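Local coordinates for protein probable mannosyltransferase KTR4 (Saccharomyces cerevisiae, PDB 5A07) that belongs to the glycolipid 2-alpha-mannosyltransferase family and has a GT-A-type fold, which in this structure holds guanosine-5'-diphosphate and a manganese ion, at residues D51-P56 and W295-S300; K214-H219 and V324-L329; S275-V280 and L362-D367. All coordinates share one frame; numbering follows the deposited sequence. Where two conformers were deposited one is given.

Contact 1: residues D51-P56 and W295-S300. With ACT (acetate ion), chain H.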
# COMPACT_ATOMS: atom_id res chain seq x y z
N ASP B 51 4.21 3.23 -25.76
CA ASP B 51 3.19 4.11 -26.28
C ASP B 51 2.14 4.34 -25.19
O ASP B 51 1.73 5.46 -24.95
CB ASP B 51 2.47 3.50 -27.52
CG ASP B 51 3.34 3.49 -28.79
OD1 ASP B 51 4.29 4.28 -28.88
OD2 ASP B 51 3.06 2.68 -29.70
N ARG B 52 1.69 3.27 -24.56
CA ARG B 52 0.66 3.44 -23.52
C ARG B 52 1.18 4.30 -22.37
O ARG B 52 0.44 5.12 -21.85
CB ARG B 52 0.22 2.10 -22.96
CG ARG B 52 -0.83 1.50 -23.85
CD ARG B 52 -0.53 0.08 -24.17
NE ARG B 52 -0.83 -0.83 -23.09
CZ ARG B 52 -0.31 -2.06 -22.99
NH1 ARG B 52 0.58 -2.56 -23.88
NH2 ARG B 52 -0.67 -2.80 -21.97
N LEU B 53 2.45 4.17 -22.04
CA LEU B 53 3.00 4.94 -20.89
C LEU B 53 3.18 6.42 -21.19
O LEU B 53 3.39 7.20 -20.27
CB LEU B 53 4.31 4.37 -20.44
CG LEU B 53 4.19 3.03 -19.74
CD1 LEU B 53 5.58 2.55 -19.38
CD2 LEU B 53 3.32 3.12 -18.53
N HIS B 54 3.01 6.78 -22.47
CA HIS B 54 3.21 8.13 -22.96
C HIS B 54 1.99 8.82 -23.53
O HIS B 54 2.11 9.91 -24.06
CB HIS B 54 4.39 8.16 -23.97
CG HIS B 54 5.69 7.85 -23.31
ND1 HIS B 54 6.32 8.75 -22.48
CD2 HIS B 54 6.43 6.73 -23.26
CE1 HIS B 54 7.42 8.22 -21.99
NE2 HIS B 54 7.51 6.98 -22.45
N GLU B 55 0.82 8.24 -23.34
CA GLU B 55 -0.38 8.89 -23.69
C GLU B 55 -1.47 8.71 -22.60
O GLU B 55 -1.49 7.67 -21.96
CB GLU B 55 -0.87 8.35 -25.05
CG GLU B 55 -1.44 6.93 -24.99
CD GLU B 55 -1.50 6.19 -26.35
OE1 GLU B 55 -1.27 6.85 -27.37
OE2 GLU B 55 -1.73 4.93 -26.38
N PRO B 56 -2.44 9.63 -22.52
CA PRO B 56 -3.52 9.50 -21.55
C PRO B 56 -4.39 8.34 -21.91
O PRO B 56 -4.50 7.94 -23.09
CB PRO B 56 -4.28 10.78 -21.65
CG PRO B 56 -3.81 11.47 -22.91
CD PRO B 56 -2.44 10.96 -23.18
N TRP B 295 -4.13 1.69 -15.10
CA TRP B 295 -4.30 2.28 -13.76
C TRP B 295 -3.38 3.45 -13.53
O TRP B 295 -3.81 4.46 -12.96
CB TRP B 295 -4.04 1.20 -12.73
CG TRP B 295 -4.19 1.51 -11.29
CD1 TRP B 295 -5.31 1.88 -10.65
CD2 TRP B 295 -3.18 1.41 -10.28
NE1 TRP B 295 -5.07 2.04 -9.31
CE2 TRP B 295 -3.78 1.72 -9.05
CE3 TRP B 295 -1.85 1.11 -10.30
CZ2 TRP B 295 -3.07 1.75 -7.86
CZ3 TRP B 295 -1.15 1.09 -9.10
CH2 TRP B 295 -1.77 1.41 -7.90
N LEU B 296 -2.14 3.38 -14.00
CA LEU B 296 -1.21 4.53 -13.95
C LEU B 296 -1.59 5.72 -14.88
O LEU B 296 -1.23 6.85 -14.63
CB LEU B 296 0.17 4.09 -14.33
CG LEU B 296 0.76 2.93 -13.53
CD1 LEU B 296 2.11 2.54 -14.05
CD2 LEU B 296 0.86 3.37 -12.05
N LYS B 297 -2.36 5.47 -15.93
CA LYS B 297 -2.59 6.45 -16.99
C LYS B 297 -4.01 6.96 -17.05
O LYS B 297 -4.32 7.76 -17.93
CB LYS B 297 -2.22 5.83 -18.33
CG LYS B 297 -0.82 5.33 -18.45
CD LYS B 297 0.25 6.39 -18.29
CE LYS B 297 0.03 7.58 -19.21
NZ LYS B 297 1.16 8.61 -19.10
N ASP B 298 -4.87 6.61 -16.09
CA ASP B 298 -6.24 7.01 -16.11
C ASP B 298 -6.40 8.46 -15.74
O ASP B 298 -6.23 8.87 -14.57
CB ASP B 298 -7.13 6.16 -15.17
CG ASP B 298 -8.62 6.34 -15.46
OD1 ASP B 298 -8.99 7.26 -16.23
OD2 ASP B 298 -9.47 5.65 -14.83
N ASN B 299 -6.81 9.26 -16.73
CA ASN B 299 -6.89 10.69 -16.56
C ASN B 299 -8.31 11.15 -16.44
O ASN B 299 -8.59 12.35 -16.32
CB ASN B 299 -6.24 11.42 -17.76
CG ASN B 299 -6.83 10.98 -19.09
OD1 ASN B 299 -6.98 9.81 -19.37
ND2 ASN B 299 -7.15 11.94 -19.93
N SER B 300 -9.25 10.21 -16.39
CA SER B 300 -10.64 10.59 -16.53
C SER B 300 -11.40 11.11 -15.30
O SER B 300 -12.41 11.82 -15.47
CB SER B 300 -11.43 9.44 -17.16
OG SER B 300 -11.46 8.27 -16.37
C ACT H . 1.50 11.82 -21.24
O ACT H . 0.26 12.09 -21.24
OXT ACT H . 2.01 10.77 -20.79
CH3 ACT H . 2.45 12.86 -21.83
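Pro-56 lays its CB over one face of the flat Asn-299 carboxamide, 3.6 Å from CG and at similar range from OD1 and ND2. ND2 gives a hydrogen bond to Tyr-58 O, which helps to hold the rotation of the amide. The second flat group is an acetate ion, probably from the crystallisation liquor. Its OXT accepts from Lys-297 NZ at 2.9 Å, while its other oxygen lies 3.5 Å from Pro-56 CD.

Lys-297 does most of the joining. Bends at chi2 and chi3 fold its chain across the turn after helix 43-53. There CG passes 3.6 Å from Arg-52 O and CE comes to 3.1 Å from Glu-55 O. The ammonium then gives a 2.9 Å bond to Leu-53 O, approaching from above the carbonyl plane at a C=O...N angle of 119°. Gly-311 O and Tyr-306 OH also bond to NZ, and Tyr-306 OH bonds to the acetate as well, so this largely buried charge is ringed by oxygens. A lysine suits the place because its long methylene chain reaches past the backbone, and its positive end would be stabilised by the carbonyls at the C-terminal end of the helix.

Beyond it, Asp-298 OD1 steadies the turn at 298-300. The bond from Ser-300 N (3.0 Å) makes an Asx turn; the bond from Ser-300 OG (2.7 Å) adds a second grip on the same oxygen. The lysine ties the turn after the N-terminal helix 43-53 to helix 293-297 in the GT-A domain.

Contact 2: residues K214-H219 and V324-L329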
# COMPACT_ATOMS: atom_id res chain seq x y z
N LYS B 214 12.33 2.06 0.80
CA LYS B 214 13.56 1.35 0.33
C LYS B 214 14.47 0.69 1.34
O LYS B 214 15.41 -0.01 0.96
CB LYS B 214 14.41 2.32 -0.53
CG LYS B 214 15.23 3.35 0.26
CD LYS B 214 15.96 4.26 -0.74
CE LYS B 214 17.24 4.89 -0.21
NZ LYS B 214 18.15 3.85 0.33
N GLU B 215 14.17 0.84 2.62
CA GLU B 215 15.10 0.35 3.66
C GLU B 215 14.51 -0.67 4.63
O GLU B 215 15.27 -1.52 5.12
CB GLU B 215 15.65 1.54 4.40
CG GLU B 215 16.66 1.22 5.51
CD GLU B 215 17.87 0.40 5.05
OE1 GLU B 215 18.20 0.49 3.86
OE2 GLU B 215 18.45 -0.34 5.87
N PHE B 216 13.18 -0.62 4.91
CA PHE B 216 12.64 -1.42 6.03
C PHE B 216 12.95 -2.88 5.87
O PHE B 216 13.34 -3.56 6.83
CB PHE B 216 11.16 -1.19 6.23
CG PHE B 216 10.29 -1.98 5.30
CD1 PHE B 216 9.94 -1.48 4.11
CD2 PHE B 216 9.84 -3.24 5.65
CE1 PHE B 216 9.12 -2.16 3.26
CE2 PHE B 216 8.98 -3.98 4.80
CZ PHE B 216 8.58 -3.40 3.61
N TYR B 217 12.90 -3.38 4.62
CA TYR B 217 13.09 -4.82 4.38
C TYR B 217 14.57 -5.26 4.49
O TYR B 217 14.84 -6.44 4.50
CB TYR B 217 12.56 -5.26 3.01
CG TYR B 217 12.95 -4.34 1.86
CD1 TYR B 217 12.22 -3.19 1.57
CD2 TYR B 217 14.04 -4.67 1.03
CE1 TYR B 217 12.61 -2.35 0.54
CE2 TYR B 217 14.40 -3.87 -0.04
CZ TYR B 217 13.71 -2.72 -0.29
OH TYR B 217 14.05 -1.92 -1.33
N HIS B 218 15.46 -4.30 4.61
CA HIS B 218 16.86 -4.59 4.93
C HIS B 218 17.15 -4.58 6.42
O HIS B 218 18.26 -4.79 6.80
CB HIS B 218 17.76 -3.52 4.31
CG HIS B 218 17.80 -3.59 2.84
ND1 HIS B 218 18.17 -4.75 2.19
CD2 HIS B 218 17.52 -2.68 1.88
CE1 HIS B 218 18.05 -4.57 0.89
NE2 HIS B 218 17.71 -3.32 0.68
N HIS B 219 16.19 -4.26 7.28
CA HIS B 219 16.50 -4.27 8.70
C HIS B 219 16.86 -5.69 9.11
O HIS B 219 16.22 -6.66 8.70
CB HIS B 219 15.36 -3.74 9.54
CG HIS B 219 15.75 -3.48 10.97
ND1 HIS B 219 15.82 -4.50 11.89
CD2 HIS B 219 16.09 -2.36 11.63
CE1 HIS B 219 16.20 -4.01 13.05
NE2 HIS B 219 16.36 -2.71 12.92
N VAL B 324 2.91 -7.88 1.97
CA VAL B 324 3.92 -7.78 0.92
C VAL B 324 4.92 -8.94 0.98
O VAL B 324 5.37 -9.38 2.04
CB VAL B 324 4.58 -6.38 0.83
CG1 VAL B 324 5.13 -5.95 2.14
CG2 VAL B 324 5.65 -6.37 -0.26
N ASP B 325 5.18 -9.47 -0.21
CA ASP B 325 6.17 -10.49 -0.46
C ASP B 325 7.49 -9.76 -0.61
O ASP B 325 7.76 -9.09 -1.61
CB ASP B 325 5.79 -11.31 -1.70
CG ASP B 325 6.75 -12.49 -2.02
OD1 ASP B 325 7.90 -12.47 -1.49
OD2 ASP B 325 6.33 -13.43 -2.76
N LEU B 326 8.33 -9.85 0.42
CA LEU B 326 9.58 -9.11 0.40
C LEU B 326 10.56 -9.54 -0.71
O LEU B 326 11.44 -8.74 -1.04
CB LEU B 326 10.31 -9.19 1.75
CG LEU B 326 9.56 -8.67 2.98
CD1 LEU B 326 10.44 -8.71 4.22
CD2 LEU B 326 9.09 -7.27 2.75
N ASP B 327 10.38 -10.72 -1.26
CA ASP B 327 11.17 -11.13 -2.46
C ASP B 327 10.98 -10.13 -3.60
O ASP B 327 11.90 -9.91 -4.36
CB ASP B 327 10.71 -12.46 -2.99
CG ASP B 327 11.09 -13.65 -2.12
OD1 ASP B 327 11.71 -13.50 -1.09
OD2 ASP B 327 10.83 -14.80 -2.55
N PHE B 328 9.79 -9.51 -3.75
CA PHE B 328 9.66 -8.51 -4.76
C PHE B 328 10.51 -7.26 -4.47
O PHE B 328 11.20 -6.73 -5.33
CB PHE B 328 8.17 -8.16 -5.04
CG PHE B 328 8.01 -7.07 -6.00
CD1 PHE B 328 8.32 -7.25 -7.36
CD2 PHE B 328 7.61 -5.81 -5.59
CE1 PHE B 328 8.21 -6.20 -8.27
CE2 PHE B 328 7.49 -4.77 -6.50
CZ PHE B 328 7.78 -4.97 -7.86
N LEU B 329 10.47 -6.78 -3.23
CA LEU B 329 11.18 -5.57 -2.87
C LEU B 329 12.71 -5.81 -2.95
O LEU B 329 13.47 -4.87 -3.13
CB LEU B 329 10.84 -5.15 -1.45
CG LEU B 329 9.35 -4.87 -1.16
CD1 LEU B 329 9.15 -4.21 0.17
CD2 LEU B 329 8.73 -4.05 -2.23
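Both Phe-216 (chi1 82°) and Tyr-217 (chi1 45°) hold CG between the backbone N and the carbonyl carbon, which sets both CG atoms on the side from which the rings reach Leu-326 and Leu-329; chi2, near -90° in both, turns the ring planes. The rings are set against each other as well: Tyr-217 CD1 stands over the rim of one face of Phe-216, and Phe-216 CE1 lies in the plane of the tyrosine at its edge. The two rings thus form a corner.

Leu-329 fills that corner. Its CD1 methyl is 3.5 Å from Tyr-217 CD1 and 3.6 Å from Phe-216 CZ, touching both rings at once. Its CB lies over the centre of the tyrosine ring, 3.7 Å from the centroid and only 5° off the normal, a well-centred CH-pi contact. The backbone follows, with Leu-329 O 3.4 Å from Tyr-217 CE2. The phenol oxygen finds its hydrogen bond elsewhere, at Glu-335 OE1, so a tyrosine can offer an apolar face here and a polar tip beyond. Leu-326 extends the greasy surface: its CD2 is 3.9 Å from Phe-216 CE2 and 4.0 Å from Tyr-217 CB. Branched leucines suit a surface in which methyls must enter the angle between rings.

Both leucines belong to a short, weakly bonded helix, about 326-329, whose start is capped by Asp-325: its OD1 accepts from Asp-327 N at 3.0 Å. Lys-226 makes salt bridges to both aspartates. In this GT-A-type fold the contact joins the 3-10 segment 216-218 to the turn after strand 322-325, with Val-228 of strand 227-230 against Phe-216 and Leu-326, helix 332-344 beside Tyr-217, and Arg-358 of helix 354-365 against Phe-216 and Leu-329.

Contact 3: residues S275-V280 and L362-D367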
# COMPACT_ATOMS: atom_id res chain seq x y z
N SER B 275 10.62 11.25 -13.55
CA SER B 275 11.84 10.52 -13.22
C SER B 275 11.70 9.03 -13.41
O SER B 275 12.63 8.33 -13.83
CB SER B 275 12.30 10.79 -11.78
OG SER B 275 12.44 12.16 -11.56
N THR B 276 10.53 8.50 -13.05
CA THR B 276 10.32 7.08 -13.16
C THR B 276 10.29 6.68 -14.64
O THR B 276 10.81 5.63 -15.01
CB THR B 276 9.00 6.70 -12.48
OG1 THR B 276 9.04 6.94 -11.06
CG2 THR B 276 8.68 5.24 -12.72
N MET B 277 9.73 7.54 -15.50
CA MET B 277 9.79 7.25 -16.97
C MET B 277 11.24 7.27 -17.52
O MET B 277 11.59 6.39 -18.33
CB MET B 277 8.92 8.24 -17.74
CG MET B 277 7.43 7.97 -17.52
SD MET B 277 6.90 6.35 -18.02
CE MET B 277 6.99 5.39 -16.49
N ASP B 278 12.07 8.19 -17.02
CA ASP B 278 13.50 8.19 -17.39
C ASP B 278 14.10 6.88 -16.95
O ASP B 278 14.79 6.24 -17.72
CB ASP B 278 14.28 9.34 -16.73
CG ASP B 278 13.94 10.71 -17.31
OD1 ASP B 278 13.43 10.77 -18.44
OD2 ASP B 278 14.11 11.72 -16.61
N PHE B 279 13.81 6.41 -15.73
CA PHE B 279 14.39 5.14 -15.32
C PHE B 279 13.94 3.99 -16.21
O PHE B 279 14.74 3.12 -16.57
CB PHE B 279 14.00 4.84 -13.84
CG PHE B 279 14.39 3.49 -13.37
CD1 PHE B 279 15.67 3.26 -12.87
CD2 PHE B 279 13.49 2.48 -13.31
CE1 PHE B 279 16.04 1.99 -12.42
CE2 PHE B 279 13.84 1.21 -12.87
CZ PHE B 279 15.10 0.99 -12.38
N VAL B 280 12.66 3.97 -16.54
CA VAL B 280 12.11 2.89 -17.38
C VAL B 280 12.72 2.90 -18.81
O VAL B 280 12.99 1.85 -19.34
CB VAL B 280 10.56 2.99 -17.45
CG1 VAL B 280 10.00 2.22 -18.60
CG2 VAL B 280 9.95 2.49 -16.14
N LEU B 362 5.24 -1.71 -8.32
CA LEU B 362 4.37 -2.87 -8.50
C LEU B 362 3.68 -2.83 -9.90
O LEU B 362 3.52 -3.82 -10.55
CB LEU B 362 3.34 -2.89 -7.38
CG LEU B 362 3.84 -3.36 -6.03
CD1 LEU B 362 2.80 -2.93 -4.98
CD2 LEU B 362 4.02 -4.86 -6.01
N ALA B 363 3.20 -1.68 -10.30
CA ALA B 363 2.43 -1.59 -11.53
C ALA B 363 3.34 -1.78 -12.79
O ALA B 363 2.90 -2.32 -13.80
CB ALA B 363 1.75 -0.24 -11.59
N LEU B 364 4.58 -1.31 -12.70
CA LEU B 364 5.50 -1.34 -13.86
C LEU B 364 6.26 -2.64 -13.94
O LEU B 364 6.50 -3.16 -15.06
CB LEU B 364 6.49 -0.18 -13.79
CG LEU B 364 5.79 1.15 -13.99
CD1 LEU B 364 6.71 2.26 -13.61
CD2 LEU B 364 5.30 1.34 -15.41
N PHE B 365 6.63 -3.25 -12.79
CA PHE B 365 7.62 -4.32 -12.78
C PHE B 365 7.07 -5.64 -12.42
O PHE B 365 7.84 -6.57 -12.28
CB PHE B 365 8.83 -3.98 -11.86
CG PHE B 365 9.41 -2.60 -12.09
CD1 PHE B 365 9.57 -2.11 -13.37
CD2 PHE B 365 9.82 -1.83 -11.04
CE1 PHE B 365 10.08 -0.82 -13.61
CE2 PHE B 365 10.30 -0.55 -11.23
CZ PHE B 365 10.44 -0.04 -12.53
N ALA B 366 5.75 -5.76 -12.28
CA ALA B 366 5.10 -7.01 -11.89
C ALA B 366 3.82 -7.18 -12.67
O ALA B 366 3.23 -6.21 -13.14
CB ALA B 366 4.77 -7.04 -10.41
N ASP B 367 3.41 -8.42 -12.76
CA ASP B 367 2.19 -8.81 -13.40
C ASP B 367 1.02 -8.41 -12.49
O ASP B 367 0.93 -8.85 -11.36
CB ASP B 367 2.15 -10.35 -13.53
CG ASP B 367 0.94 -10.83 -14.31
OD1 ASP B 367 -0.20 -10.29 -14.22
OD2 ASP B 367 1.09 -11.81 -15.06
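Leu-364 pushes its CD1 methyl into a hollow on helix 272-282, in a helix-to-helix packing that is entirely apolar across the interface and lies among the helices of the GT-A-type fold. The walls of the hollow are Thr-276 and Val-280, one turn apart, and Met-277 closes it from the side. Leu-364 CD1 is 3.7 Å from Thr-276 CG2, 4.1 Å from Val-280 CG2 and 4.3 Å from Met-277 CE. The methionine starts out facing away from helix 354-365, but its flexible chain curls back to bring CE round; an unbranched thioether is well suited to such a detour.

Threonine serves two sides at once. With CG2 anti to the backbone N, the methyl faces the leucine, while OG1 (chi1 -65°) is left beside the backbone N and bonds to Leu-272 O and Tyr-337 OH. The polar half of the residue is thereby satisfied without entering the apolar hollow.

The second bump is the ring of Phe-365, the next residue along. Its tip, CZ, comes up at the edge of Phe-279, near the plane of that ring, 3.6 Å from CE2 and 4.0 Å from CD2. Phe-279 is also met by the rings of Tyr-337 and Tyr-340 of helix 332-344, so a broad flat side chain here reaches two helices at once. Within its own segment Leu-364 leans over its neighbour, CB lying 3.5 Å above the Phe-365 ring plane toward the rim. Between bump and bump sits Val-280: its CG2, the methyl anti to the carbonyl carbon, lies at the edge of the Phe-365 ring, 4.2 Å from CE1.

How the contacts relate
Contacts 2 and 3 are buried and apolar, whereas contact 1 is only partly buried and relies on a lysine among backbone oxygens, as suits the edge of the fold. Contacts 1 and 3 are neighbours, their centres about 13 Å apart: Leu-296 CD1 rests 3.7 Å from Leu-364 CD2, and Leu-53 lies on Met-277, so helices 43-53, 272-282, 293-297 and 354-365 form one cluster. Contact 3 also reaches contact 2, where Phe-328 CE2 is 3.5 Å from Leu-362 CD2. Contacts 1 and 2 do not touch. Contact 2 alone joins in the strands of the mixed sheet, and the side chain of its Phe-216 lies about 10 Å from guanosine-5'-diphosphate.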